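Local coordinates for protein 2-hydroxyisobutyryl-CoA synthetase (Aquincola tertiaricarbonis, PDB 6HDY) that belongs to the ANL superfamily of AMP-binding enzymes, pairing a large AMP-binding domain with a smaller C-terminal domain, at residues T135-G140 and L174-W179; M281-N286 and L330-Q335. All coordinates share one frame; numbering follows the deposited sequence.

Contact 1 (T135-G140 and L174-W179); sequences TAFGIG and LYMGSW. With 3HL ((3S)-3-hydroxybutanoic acid), chain B; 8LQ ([[(2~{R},3~{S},4~{R},5~{R})-5-(6-aminopurin-9-yl)-3,4-bis(oxidanyl)oxolan-2-yl]methoxy-oxidanyl-phosphoryl] (3~{S})-3-oxidanylbutanoate), chain C.
The carbonyl oxygen of Ala136, gripped by the side-chain amides of Gln104 and Gln335, helps hold the strand from which Phe137 reaches Met176 in a Met-aromatic contact and Ile139 meets the same methionine through apolar atoms. This strand, 136-140, pairs antiparallel with strand 121-126. The turn between them is rich in Ser, Thr and Gly and partly unmodelled, consistent with the phosphate-binding loop of ANL enzymes. No hydrogen bond joins 135-140 to 174-179; the evidence for the contact is apolar. Alternation along the strand turns Phe137 and Ile139 toward the start of helix 176-187, and Met176 answers both. Its first torsion, beside the backbone N (chi1 -71°), puts CG next to the ring, and bends at chi2 and chi3 then bring SD and CE to the isoleucine. Met176 CG lies 3.9 Å from Phe137 CD2, approaching the ring obliquely. Met176 SD stands 5.5 Å from the centroid of the Phe137 ring and 62° off its normal, an oblique approach. At the far end the two side chains meet tip to tip, Met176 CE being 3.6 Å from Ile139 CD1. His125 of the paired strand touches both Ile139 and Met176, while Trp144 and Ile147 of helix 141-157 pack on Ile139. Met176 and its neighbours Tyr175 and Gly177 line the pocket of (3S)-3-hydroxybutanoic acid; Tyr175 and Gly177 also line that of 8LQ, whose acyl end overlaps the smaller ligand, so the two are best read as alternative occupants. The Tyr175 side chain leaves away from the strand, and its anti torsion (chi1 -176°) sends the ring to the ligand side, where Tyr175 OH lies 2.7 Å from 8LQ OAE. The backbone N of Gly177 sits over the centre of the Tyr175 ring, 3.6 Å above its plane.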
loop_
_atom_site.group_PDB
_atom_site.type_symbol
_atom_site.label_atom_id
_atom_site.label_comp_id
_atom_site.label_asym_id
_atom_site.label_seq_id
_atom_site.Cartn_x
_atom_site.Cartn_y
_atom_site.Cartn_z
ATOM N N THR A 135 16.818 -6.985 -4.718
ATOM C CA THR A 135 17.571 -6.505 -3.570
ATOM C C THR A 135 16.606 -6.057 -2.508
ATOM O O THR A 135 15.621 -5.392 -2.811
ATOM C CB THR A 135 18.590 -5.423 -3.946
ATOM O OG1 THR A 135 18.086 -4.687 -5.040
ATOM C CG2 THR A 135 19.929 -6.007 -4.320
ATOM N N ALA A 136 16.888 -6.432 -1.272
ATOM C CA ALA A 136 16.073 -6.094 -0.119
ATOM C C ALA A 136 16.552 -4.807 0.553
ATOM O O ALA A 136 17.744 -4.625 0.797
ATOM C CB ALA A 136 16.104 -7.247 0.880
ATOM N N PHE A 137 15.613 -3.931 0.880
ATOM C CA PHE A 137 15.944 -2.737 1.623
ATOM C C PHE A 137 15.534 -2.934 3.098
ATOM O O PHE A 137 14.387 -3.260 3.386
ATOM C CB PHE A 137 15.335 -1.472 1.011
ATOM C CG PHE A 137 15.614 -1.237 -0.463
ATOM C CD1 PHE A 137 16.909 -1.319 -0.968
ATOM C CD2 PHE A 137 14.594 -0.851 -1.329
ATOM C CE1 PHE A 137 17.170 -1.059 -2.322
ATOM C CE2 PHE A 137 14.847 -0.651 -2.691
ATOM C CZ PHE A 137 16.132 -0.735 -3.174
ATOM N N GLY A 138 16.501 -2.781 3.989
ATOM C CA GLY A 138 16.341 -2.836 5.431
ATOM C C GLY A 138 16.612 -1.442 5.949
ATOM O O GLY A 138 17.765 -1.064 6.149
ATOM N N ILE A 139 15.555 -0.654 6.108
ATOM C CA ILE A 139 15.626 0.739 6.531
ATOM C C ILE A 139 15.371 0.891 8.043
ATOM O O ILE A 139 14.350 0.418 8.544
ATOM C CB ILE A 139 14.695 1.590 5.656
ATOM C CG1 ILE A 139 14.917 1.224 4.164
ATOM C CG2 ILE A 139 14.938 3.083 5.915
ATOM C CD1 ILE A 139 13.738 1.278 3.326
ATOM N N GLY A 140 16.320 1.521 8.744
ATOM C CA GLY A 140 16.226 1.728 10.178
ATOM C C GLY A 140 15.239 2.821 10.507
ATOM O O GLY A 140 14.901 3.625 9.641
ATOM N N LEU A 174 6.778 -3.379 -2.295
ATOM C CA LEU A 174 8.236 -3.358 -2.259
ATOM C C LEU A 174 8.742 -1.984 -2.675
ATOM O O LEU A 174 9.703 -1.478 -2.099
ATOM C CB LEU A 174 8.785 -4.425 -3.226
ATOM C CG LEU A 174 8.640 -5.870 -2.800
ATOM C CD1 LEU A 174 9.157 -6.755 -3.867
ATOM C CD2 LEU A 174 9.375 -6.146 -1.490
ATOM N N TYR A 175 8.073 -1.379 -3.658
ATOM C CA TYR A 175 8.381 -0.094 -4.291
ATOM C C TYR A 175 8.470 1.102 -3.315
ATOM O O TYR A 175 7.501 1.418 -2.620
ATOM C CB TYR A 175 7.354 0.146 -5.402
ATOM C CG TYR A 175 7.602 1.403 -6.200
ATOM C CD1 TYR A 175 8.772 1.564 -6.937
ATOM C CD2 TYR A 175 6.660 2.428 -6.236
ATOM C CE1 TYR A 175 8.996 2.710 -7.699
ATOM C CE2 TYR A 175 6.868 3.576 -7.007
ATOM C CZ TYR A 175 8.044 3.715 -7.729
ATOM O OH TYR A 175 8.278 4.828 -8.488
ATOM N N MET A 176 9.628 1.811 -3.320
ATOM C CA MET A 176 9.895 2.922 -2.394
ATOM C C MET A 176 9.166 4.229 -2.668
ATOM O O MET A 176 8.995 5.022 -1.733
ATOM C CB MET A 176 11.394 3.213 -2.277
ATOM C CG MET A 176 12.172 2.136 -1.525
ATOM S SD MET A 176 11.689 1.910 0.190
ATOM C CE MET A 176 12.149 3.468 0.938
ATOM N N GLY A 177 8.815 4.467 -3.937
ATOM C CA GLY A 177 8.170 5.676 -4.399
ATOM C C GLY A 177 6.971 6.099 -3.587
ATOM O O GLY A 177 6.926 7.228 -3.087
ATOM N N SER A 178 5.968 5.209 -3.499
ATOM C CA SER A 178 4.729 5.474 -2.755
ATOM C C SER A 178 4.982 5.776 -1.273
ATOM O O SER A 178 4.436 6.751 -0.743
ATOM C CB SER A 178 3.792 4.284 -2.876
ATOM O OG SER A 178 4.457 3.111 -2.438
ATOM N N TRP A 179 5.814 4.931 -0.605
ATOM C CA TRP A 179 6.139 5.067 0.834
ATOM C C TRP A 179 6.853 6.368 1.106
ATOM O O TRP A 179 6.578 7.033 2.102
ATOM C CB TRP A 179 6.971 3.853 1.334
ATOM C CG TRP A 179 6.234 2.555 1.185
ATOM C CD1 TRP A 179 6.373 1.650 0.177
ATOM C CD2 TRP A 179 5.179 2.059 2.030
ATOM N NE1 TRP A 179 5.491 0.611 0.347
ATOM C CE2 TRP A 179 4.737 0.838 1.473
ATOM C CE3 TRP A 179 4.546 2.544 3.189
ATOM C CZ2 TRP A 179 3.702 0.076 2.044
ATOM C CZ3 TRP A 179 3.509 1.798 3.749
ATOM C CH2 TRP A 179 3.107 0.574 3.187
HETATM C CA 3HL B . 12.114 5.440 -7.916
HETATM C CB 3HL B . 12.341 4.812 -6.522
HETATM O OG1 3HL B . 12.392 5.769 -5.470
HETATM C CG2 3HL B . 11.254 3.843 -6.166
HETATM C C 3HL B . 11.958 6.933 -7.755
HETATM O OA 3HL B . 10.978 7.369 -7.168
HETATM O OB 3HL B . 13.037 7.675 -8.113
HETATM N N9 8LQ C . 13.701 7.334 -12.761
HETATM C C8 8LQ C . 13.203 7.530 -11.530
HETATM N N7 8LQ C . 12.774 8.784 -11.438
HETATM C C5 8LQ C . 13.027 9.387 -12.612
HETATM C C6 8LQ C . 12.763 10.620 -13.098
HETATM N N6 8LQ C . 12.187 11.502 -12.296
HETATM N N1 8LQ C . 13.103 10.977 -14.351
HETATM C C2 8LQ C . 13.710 10.057 -15.209
HETATM N N3 8LQ C . 13.906 8.776 -14.715
HETATM C C4 8LQ C . 13.595 8.478 -13.431
HETATM C CAA 8LQ C . 11.575 5.265 -5.825
HETATM C CAZ 8LQ C . 11.480 6.414 -6.863
HETATM O OAE 8LQ C . 10.199 6.393 -7.485
HETATM C CAL 8LQ C . 12.558 6.309 -7.960
HETATM C CAS 8LQ C . 12.496 4.944 -8.656
HETATM O OAC 8LQ C . 11.636 4.727 -9.505
HETATM O OAQ 8LQ C . 13.398 4.004 -8.195
HETATM P PBC 8LQ C . 13.699 2.634 -8.965
HETATM O OAH 8LQ C . 12.327 1.837 -8.914
HETATM O OAD 8LQ C . 14.824 1.874 -8.390
HETATM O "O5'" 8LQ C . 14.051 3.085 -10.438
HETATM C "C5'" 8LQ C . 15.082 4.061 -10.580
HETATM C "C4'" 8LQ C . 15.259 4.398 -12.038
HETATM O "O4'" 8LQ C . 14.010 4.921 -12.566
HETATM C "C3'" 8LQ C . 16.215 5.510 -12.112
HETATM O "O3'" 8LQ C . 17.580 5.003 -12.126
HETATM C "C2'" 8LQ C . 15.811 6.151 -13.441
HETATM O "O2'" 8LQ C . 16.267 5.342 -14.597
HETATM C "C1'" 8LQ C . 14.303 6.090 -13.345
#

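Contact 2 (M281-N286 and L330-Q335); sequences MSPFMN and LERTSQ. With 3HL ((3S)-3-hydroxybutanoic acid), chain B; 8LQ ([[(2~{R},3~{S},4~{R},5~{R})-5-(6-aminopurin-9-yl)-3,4-bis(oxidanyl)oxolan-2-yl]methoxy-oxidanyl-phosphoryl] (3~{S})-3-oxidanylbutanoate), chain C.
Two loops of the AMP-binding enzyme fold meet here: 281-286, which follows the parallel-sheet strand 271-274 and lines the ligand pocket, and 330-335, which connects antiparallel strands 322-329 and 340-347. The bond that joins them runs from Arg332 NH1 to Ser282 O over 2.9 Å, with an N-H...O angle of 155°. It is a bond from the guanidinium edge, but the donor stands 26° off the carbonyl plane of Ser282. His329 NE2 donates to the same oxygen, so two side chains grip one buried carbonyl. The bend at chi3 (60°) turns the guanidinium so that NH1 meets this oxygen. Separately, Arg332 CD makes a close approach of 3.2 Å to Ser282 O. The carbonyl belongs to the cis peptide that precedes Pro283, and Pro283 CD makes a looser apolar contact with Arg332 CD, 4.3 Å away. Pro283 also packs against Ile147, Ala150 and His151 of helix 141-157. Within its own loop Arg332 gives a second, weak bond, NH2 to Ser334 OG at 3.3 Å, while its NE forms a salt bridge with Asp143. Next to the gripped peptide, Phe284 presents one ring face to the ligands: CAZ of 8LQ lies 3.8 Å above the ring plane, offset toward the rim. The hydroxyl of Ser282, bound to Ala279 O, lies in plane at the edge of that ring. The chemistry implies a fixed guanidinium whose charge is probably balanced largely by Asp143, and a prolyl peptide, lacking an N-H of its own, whose oxygen is satisfied by two side-chain donors two residues before the pocket aromatic.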
loop_
_atom_site.group_PDB
_atom_site.type_symbol
_atom_site.label_atom_id
_atom_site.label_comp_id
_atom_site.label_asym_id
_atom_site.label_seq_id
_atom_site.Cartn_x
_atom_site.Cartn_y
_atom_site.Cartn_z
ATOM N N MET A 281 18.467 5.113 -3.135
ATOM C CA MET A 281 18.772 6.483 -2.721
ATOM C C MET A 281 17.649 7.203 -1.970
ATOM O O MET A 281 17.677 8.436 -1.935
ATOM C CB MET A 281 19.238 7.321 -3.932
ATOM C CG MET A 281 20.508 6.818 -4.525
ATOM S SD MET A 281 21.753 6.629 -3.237
ATOM C CE MET A 281 22.926 6.138 -4.117
ATOM N N SER A 282 16.680 6.470 -1.345
ATOM C CA SER A 282 15.649 7.161 -0.550
ATOM C C SER A 282 16.399 7.916 0.549
ATOM O O SER A 282 17.322 7.339 1.118
ATOM C CB SER A 282 14.655 6.196 0.067
ATOM O OG SER A 282 14.015 5.438 -0.943
ATOM N N PRO A 283 16.136 9.212 0.821
ATOM C CA PRO A 283 15.107 10.099 0.241
ATOM C C PRO A 283 15.372 10.400 -1.248
ATOM O O PRO A 283 16.282 11.152 -1.595
ATOM C CB PRO A 283 15.159 11.333 1.167
ATOM C CG PRO A 283 16.577 11.366 1.681
ATOM C CD PRO A 283 16.936 9.905 1.854
ATOM N N PHE A 284 14.601 9.753 -2.125
ATOM C CA PHE A 284 14.768 9.810 -3.579
ATOM C C PHE A 284 14.384 11.169 -4.172
ATOM O O PHE A 284 14.753 11.451 -5.313
ATOM C CB PHE A 284 14.005 8.658 -4.276
ATOM C CG PHE A 284 12.525 8.648 -3.955
ATOM C CD1 PHE A 284 11.644 9.495 -4.629
ATOM C CD2 PHE A 284 12.017 7.817 -2.957
ATOM C CE1 PHE A 284 10.293 9.518 -4.307
ATOM C CE2 PHE A 284 10.661 7.819 -2.659
ATOM C CZ PHE A 284 9.808 8.674 -3.334
ATOM N N MET A 285 13.648 12.009 -3.400
ATOM C CA MET A 285 13.281 13.358 -3.834
ATOM C C MET A 285 14.512 14.302 -3.760
ATOM O O MET A 285 14.361 15.489 -3.988
ATOM C CB MET A 285 12.082 13.907 -3.009
ATOM C CG MET A 285 10.773 13.200 -3.304
ATOM S SD MET A 285 9.321 13.820 -2.400
ATOM C CE MET A 285 9.087 15.346 -3.197
ATOM N N ASN A 286 15.736 13.769 -3.498
ATOM C CA ASN A 286 17.002 14.542 -3.452
ATOM C C ASN A 286 17.280 15.301 -4.785
ATOM O O ASN A 286 18.125 16.192 -4.859
ATOM C CB ASN A 286 18.177 13.626 -3.056
ATOM C CG ASN A 286 18.558 12.649 -4.142
ATOM O OD1 ASN A 286 17.859 11.692 -4.404
ATOM N ND2 ASN A 286 19.646 12.890 -4.843
ATOM N N LEU A 330 23.939 11.593 2.742
ATOM C CA LEU A 330 24.614 12.378 3.798
ATOM C C LEU A 330 23.904 12.255 5.170
ATOM O O LEU A 330 24.444 12.682 6.190
ATOM C CB LEU A 330 24.753 13.862 3.384
ATOM C CG LEU A 330 25.468 14.167 2.064
ATOM C CD1 LEU A 330 25.506 15.649 1.818
ATOM C CD2 LEU A 330 26.867 13.596 2.054
ATOM N N GLU A 331 22.706 11.648 5.195
ATOM C CA GLU A 331 21.862 11.542 6.383
ATOM C C GLU A 331 21.239 10.157 6.564
ATOM O O GLU A 331 20.054 10.056 6.914
ATOM C CB GLU A 331 20.770 12.636 6.343
ATOM C CG GLU A 331 21.292 14.065 6.464
ATOM C CD GLU A 331 20.253 15.161 6.595
ATOM O OE1 GLU A 331 19.074 14.929 6.251
ATOM O OE2 GLU A 331 20.622 16.262 7.055
ATOM N N ARG A 332 22.028 9.080 6.342
ATOM C CA ARG A 332 21.549 7.699 6.511
ATOM C C ARG A 332 22.547 6.799 7.207
ATOM O O ARG A 332 23.727 6.788 6.859
ATOM C CB ARG A 332 21.088 7.082 5.169
ATOM C CG ARG A 332 19.701 7.558 4.742
ATOM C CD ARG A 332 19.049 6.679 3.707
ATOM N NE ARG A 332 18.837 5.286 4.142
ATOM C CZ ARG A 332 18.282 4.351 3.380
ATOM N NH1 ARG A 332 17.870 4.643 2.150
ATOM N NH2 ARG A 332 18.134 3.113 3.840
ATOM N N THR A 333 22.069 6.039 8.200
ATOM C CA THR A 333 22.891 5.093 8.956
ATOM C C THR A 333 22.654 3.644 8.506
ATOM O O THR A 333 23.510 2.798 8.732
ATOM C CB THR A 333 22.646 5.260 10.463
ATOM O OG1 THR A 333 21.241 5.150 10.719
ATOM C CG2 THR A 333 23.194 6.584 11.013
ATOM N N SER A 334 21.493 3.350 7.881
ATOM C CA SER A 334 21.130 1.987 7.430
ATOM C C SER A 334 21.275 1.902 5.911
ATOM O O SER A 334 20.761 2.780 5.205
ATOM C CB SER A 334 19.705 1.621 7.858
ATOM O OG SER A 334 18.732 2.218 7.009
ATOM N N GLN A 335 21.993 0.860 5.409
ATOM C CA GLN A 335 22.290 0.688 3.975
ATOM C C GLN A 335 22.754 2.001 3.318
ATOM O O GLN A 335 22.197 2.393 2.294
ATOM C CB GLN A 335 21.115 0.032 3.222
ATOM C CG GLN A 335 20.860 -1.419 3.702
ATOM C CD GLN A 335 19.768 -2.099 2.891
ATOM O OE1 GLN A 335 18.695 -1.540 2.661
ATOM N NE2 GLN A 335 20.010 -3.331 2.459
HETATM C CA 3HL B . 12.114 5.440 -7.916
HETATM C CB 3HL B . 12.341 4.812 -6.522
HETATM O OG1 3HL B . 12.392 5.769 -5.470
HETATM C CG2 3HL B . 11.254 3.843 -6.166
HETATM C C 3HL B . 11.958 6.933 -7.755
HETATM O OA 3HL B . 10.978 7.369 -7.168
HETATM O OB 3HL B . 13.037 7.675 -8.113
HETATM N N9 8LQ C . 13.701 7.334 -12.761
HETATM C C8 8LQ C . 13.203 7.530 -11.530
HETATM N N7 8LQ C . 12.774 8.784 -11.438
HETATM C C5 8LQ C . 13.027 9.387 -12.612
HETATM C C6 8LQ C . 12.763 10.620 -13.098
HETATM N N6 8LQ C . 12.187 11.502 -12.296
HETATM N N1 8LQ C . 13.103 10.977 -14.351
HETATM C C2 8LQ C . 13.710 10.057 -15.209
HETATM N N3 8LQ C . 13.906 8.776 -14.715
HETATM C C4 8LQ C . 13.595 8.478 -13.431
HETATM C CAA 8LQ C . 11.575 5.265 -5.825
HETATM C CAZ 8LQ C . 11.480 6.414 -6.863
HETATM O OAE 8LQ C . 10.199 6.393 -7.485
HETATM C CAL 8LQ C . 12.558 6.309 -7.960
HETATM C CAS 8LQ C . 12.496 4.944 -8.656
HETATM O OAC 8LQ C . 11.636 4.727 -9.505
HETATM O OAQ 8LQ C . 13.398 4.004 -8.195
HETATM P PBC 8LQ C . 13.699 2.634 -8.965
HETATM O OAH 8LQ C . 12.327 1.837 -8.914
HETATM O OAD 8LQ C . 14.824 1.874 -8.390
HETATM O "O5'" 8LQ C . 14.051 3.085 -10.438
HETATM C "C5'" 8LQ C . 15.082 4.061 -10.580
HETATM C "C4'" 8LQ C . 15.259 4.398 -12.038
HETATM O "O4'" 8LQ C . 14.010 4.921 -12.566
HETATM C "C3'" 8LQ C . 16.215 5.510 -12.112
HETATM O "O3'" 8LQ C . 17.580 5.003 -12.126
HETATM C "C2'" 8LQ C . 15.811 6.151 -13.441
HETATM O "O2'" 8LQ C . 16.267 5.342 -14.597
HETATM C "C1'" 8LQ C . 14.303 6.090 -13.345
#

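Followed from the N terminus, the contacts lie in series, neither nested nor crossed. Contact 1 closes a loop of 33 residues holding helix 141-157 and strand 165-168, and joins the 121-126/136-140 hairpin to the start of helix 176-187. The chain then completes its parallel sheet before contact 2 closes a second loop of 43 residues, rich in strand and without helix, bringing 281-286 to the turn after strand 322-329. Their centres are 11 Å apart. Loop 330-335 also reaches strand 136-140, with a probable hydrogen bond of 2.8 Å between Gly138 N and Gln335 OE1, while Tyr175 and Phe284, one from each contact, line the same pocket.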